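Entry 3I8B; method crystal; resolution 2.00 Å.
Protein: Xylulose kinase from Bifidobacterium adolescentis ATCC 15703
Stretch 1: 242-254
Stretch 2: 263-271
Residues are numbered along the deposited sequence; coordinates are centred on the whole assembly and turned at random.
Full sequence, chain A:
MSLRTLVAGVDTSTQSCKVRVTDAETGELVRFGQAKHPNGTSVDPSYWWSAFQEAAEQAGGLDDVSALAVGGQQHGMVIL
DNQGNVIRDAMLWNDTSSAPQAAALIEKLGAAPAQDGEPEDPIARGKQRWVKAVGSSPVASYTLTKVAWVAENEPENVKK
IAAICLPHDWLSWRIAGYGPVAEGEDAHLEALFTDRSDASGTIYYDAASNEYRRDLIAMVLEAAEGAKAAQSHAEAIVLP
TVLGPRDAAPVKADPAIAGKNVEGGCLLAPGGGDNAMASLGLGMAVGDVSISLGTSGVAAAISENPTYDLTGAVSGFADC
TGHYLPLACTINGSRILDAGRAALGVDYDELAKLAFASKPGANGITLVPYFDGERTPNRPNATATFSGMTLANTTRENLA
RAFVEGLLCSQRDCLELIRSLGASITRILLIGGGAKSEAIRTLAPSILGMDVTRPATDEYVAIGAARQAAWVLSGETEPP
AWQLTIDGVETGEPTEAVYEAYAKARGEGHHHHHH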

# COMPACT_ATOMS: atom_id res chain seq x y z
N VAL A 242 4.26 12.38 13.19
CA VAL A 242 4.00 10.96 13.07
C VAL A 242 3.48 10.42 14.40
O VAL A 242 4.19 10.39 15.41
CB VAL A 242 5.26 10.21 12.60
CG1 VAL A 242 4.96 8.70 12.48
CG2 VAL A 242 5.72 10.77 11.26
N LEU A 243 2.21 10.02 14.42
CA LEU A 243 1.61 9.55 15.67
C LEU A 243 1.85 8.07 15.87
O LEU A 243 2.00 7.32 14.91
CB LEU A 243 0.10 9.84 15.70
CG LEU A 243 -0.31 11.30 15.57
CD1 LEU A 243 -1.84 11.40 15.57
CD2 LEU A 243 0.30 12.14 16.68
N GLY A 244 1.87 7.64 17.13
CA GLY A 244 1.87 6.22 17.43
C GLY A 244 0.55 5.60 17.01
O GLY A 244 -0.46 6.30 16.86
N PRO A 245 0.54 4.27 16.85
CA PRO A 245 -0.58 3.46 16.38
C PRO A 245 -1.89 3.67 17.17
O PRO A 245 -2.98 3.56 16.59
CB PRO A 245 -0.07 2.02 16.57
CG PRO A 245 0.99 2.14 17.65
CD PRO A 245 1.68 3.42 17.27
N ARG A 246 -1.80 3.99 18.45
CA ARG A 246 -3.02 4.19 19.22
C ARG A 246 -3.09 5.51 19.96
O ARG A 246 -3.77 5.63 20.97
CB ARG A 246 -3.26 3.01 20.19
CG ARG A 246 -2.17 2.82 21.21
CD ARG A 246 -2.43 1.55 22.00
NE ARG A 246 -2.31 1.80 23.43
CZ ARG A 246 -1.23 1.52 24.14
NH1 ARG A 246 -0.18 0.96 23.56
NH2 ARG A 246 -1.21 1.79 25.44
N ASP A 247 -2.40 6.52 19.43
CA ASP A 247 -2.44 7.88 19.97
C ASP A 247 -3.57 8.65 19.34
O ASP A 247 -3.74 8.60 18.13
CB ASP A 247 -1.14 8.61 19.62
CG ASP A 247 0.07 8.06 20.35
OD1 ASP A 247 -0.11 7.44 21.43
OD2 ASP A 247 1.20 8.26 19.86
N ALA A 248 -4.34 9.40 20.12
CA ALA A 248 -5.28 10.35 19.53
C ALA A 248 -4.51 11.55 18.98
O ALA A 248 -3.52 11.97 19.57
CB ALA A 248 -6.27 10.81 20.57
N ALA A 249 -4.97 12.12 17.87
CA ALA A 249 -4.35 13.36 17.40
C ALA A 249 -4.58 14.50 18.39
O ALA A 249 -5.52 14.47 19.17
CB ALA A 249 -4.87 13.75 16.01
N PRO A 250 -3.71 15.51 18.34
CA PRO A 250 -3.88 16.68 19.21
C PRO A 250 -5.14 17.49 18.88
O PRO A 250 -5.58 18.30 19.70
CB PRO A 250 -2.63 17.53 18.92
CG PRO A 250 -1.64 16.58 18.35
CD PRO A 250 -2.46 15.57 17.57
N VAL A 251 -5.70 17.31 17.69
CA VAL A 251 -6.91 18.04 17.33
C VAL A 251 -8.04 17.04 17.08
O VAL A 251 -7.80 15.92 16.64
CB VAL A 251 -6.70 18.91 16.05
CG1 VAL A 251 -5.72 20.05 16.31
CG2 VAL A 251 -6.23 18.03 14.87
N LYS A 252 -9.27 17.47 17.37
CA LYS A 252 -10.47 16.66 17.14
C LYS A 252 -11.11 17.09 15.84
O LYS A 252 -10.73 18.10 15.26
CB LYS A 252 -11.48 16.88 18.28
CG LYS A 252 -10.98 16.52 19.67
CD LYS A 252 -12.06 16.80 20.72
CE LYS A 252 -11.59 16.38 22.12
NZ LYS A 252 -12.62 16.71 23.18
N ALA A 253 -12.10 16.34 15.37
CA ALA A 253 -12.89 16.77 14.23
C ALA A 253 -13.55 18.09 14.57
O ALA A 253 -13.93 18.32 15.72
CB ALA A 253 -13.94 15.75 13.88
N ASP A 254 -13.67 18.96 13.58
CA ASP A 254 -14.49 20.16 13.69
C ASP A 254 -15.94 19.71 13.96
O ASP A 254 -16.43 18.79 13.31
CB ASP A 254 -14.42 20.94 12.38
CG ASP A 254 -15.11 22.29 12.44
OD1 ASP A 254 -14.41 23.32 12.58
OD2 ASP A 254 -16.36 22.34 12.33
N GLU A 263 -20.42 13.25 23.91
CA GLU A 263 -19.52 13.68 24.99
C GLU A 263 -18.09 13.73 24.51
O GLU A 263 -17.52 12.69 24.15
CB GLU A 263 -19.56 12.69 26.17
CG GLU A 263 -20.85 12.68 27.01
CD GLU A 263 -21.29 14.08 27.44
OE1 GLU A 263 -22.17 14.63 26.75
OE2 GLU A 263 -20.78 14.61 28.46
N GLY A 264 -17.50 14.92 24.50
CA GLY A 264 -16.11 15.08 24.14
C GLY A 264 -15.86 15.26 22.66
O GLY A 264 -14.71 15.34 22.23
N GLY A 265 -16.93 15.33 21.87
CA GLY A 265 -16.80 15.47 20.42
C GLY A 265 -16.18 14.24 19.79
O GLY A 265 -16.19 13.17 20.37
N CYS A 266 -15.62 14.41 18.59
CA CYS A 266 -15.05 13.31 17.83
C CYS A 266 -13.53 13.42 17.75
O CYS A 266 -12.99 14.34 17.09
CB CYS A 266 -15.65 13.30 16.43
SG CYS A 266 -15.06 11.97 15.38
N LEU A 267 -12.83 12.52 18.42
CA LEU A 267 -11.37 12.52 18.33
C LEU A 267 -10.92 12.00 16.98
O LEU A 267 -11.68 11.36 16.25
CB LEU A 267 -10.73 11.73 19.47
CG LEU A 267 -10.99 10.24 19.66
CD1 LEU A 267 -10.10 9.41 18.73
CD2 LEU A 267 -10.70 9.88 21.11
N LEU A 268 -9.68 12.30 16.63
CA LEU A 268 -9.14 11.82 15.37
C LEU A 268 -8.04 10.82 15.69
O LEU A 268 -7.12 11.12 16.46
CB LEU A 268 -8.60 12.98 14.52
CG LEU A 268 -9.64 14.01 14.05
CD1 LEU A 268 -9.00 15.27 13.40
CD2 LEU A 268 -10.66 13.36 13.08
N ALA A 269 -8.16 9.63 15.12
CA ALA A 269 -7.11 8.61 15.21
C ALA A 269 -6.06 8.90 14.14
O ALA A 269 -6.29 9.72 13.25
CB ALA A 269 -7.71 7.21 15.05
N PRO A 270 -4.89 8.25 14.23
CA PRO A 270 -3.78 8.65 13.35
C PRO A 270 -4.06 8.43 11.86
O PRO A 270 -3.46 9.12 11.04
CB PRO A 270 -2.64 7.75 13.81
CG PRO A 270 -2.94 7.49 15.25
CD PRO A 270 -4.44 7.33 15.29
N GLY A 271 -4.97 7.52 11.51
CA GLY A 271 -5.21 7.18 10.12
C GLY A 271 -4.09 6.28 9.60
O GLY A 271 -3.30 5.75 10.38
O HOH W 1 -8.25 13.88 18.39
O HOH W 2 -15.55 16.90 17.34

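The contact opens with Leu243, whose CA-to-CB bond points toward the second stretch and sets CB 3.9 Å from Pro270 CG. Beyond it the chain makes a type I turn from Gly244 to Asp247. The turn is fastened twice: Asp247 N donates to Gly244 O (3.2 Å), and Gly244 N donates to Asp247 OD2 (2.9 Å). With the carboxylate placed so, a CB on Gly244 would fall 2.6 Å from Asp247 OD2. The turn presents carbonyls to the proline ring: Pro270 CG lies 3.2 Å from Gly244 O and equally 3.2 Å from Asp247 O. The ring lies close but has no N-H to donate, and Asp247 O is left buried without a polar partner.

At Ala249 the backbones join directly. Its N donates to Leu268 O at 2.8 Å, almost straight at 176°, while Ala249 CB rests 4.1 Å from Leu268 CB. Pairing is then carried on through solvent: one water donates to Ala249 O (2.9 Å) and Val251 O (2.7 Å) and accepts from Leu268 N (2.8 Å), satisfying three backbone groups where the two backbones do not bond directly. Val251 adds CG2 at 4.2 Å from Leu268 CD1.

Lys252 leaves with chi1 m and runs straight from there, chi2 to chi4 all t, and that reach carries NZ to Gly264 O for a 2.7 Å hydrogen bond. The acceptor's residue has phi 88°, where a side chain would jam against the preceding carbonyl.

Ala253 closes the contact with a second direct backbone bond, N to Cys266 O (2.8 Å, 157°), and another water links Ala253 O to Cys266 N, at 2.7 and 2.8 Å. Its small CB points toward the partner, packing 3.9 Å from Cys266 CB and 4.1 Å from Leu268 CD2. Leu268 thus bonds Ala249 through its carbonyl, while its side chain packs on Ala249, Val251 and Ala253.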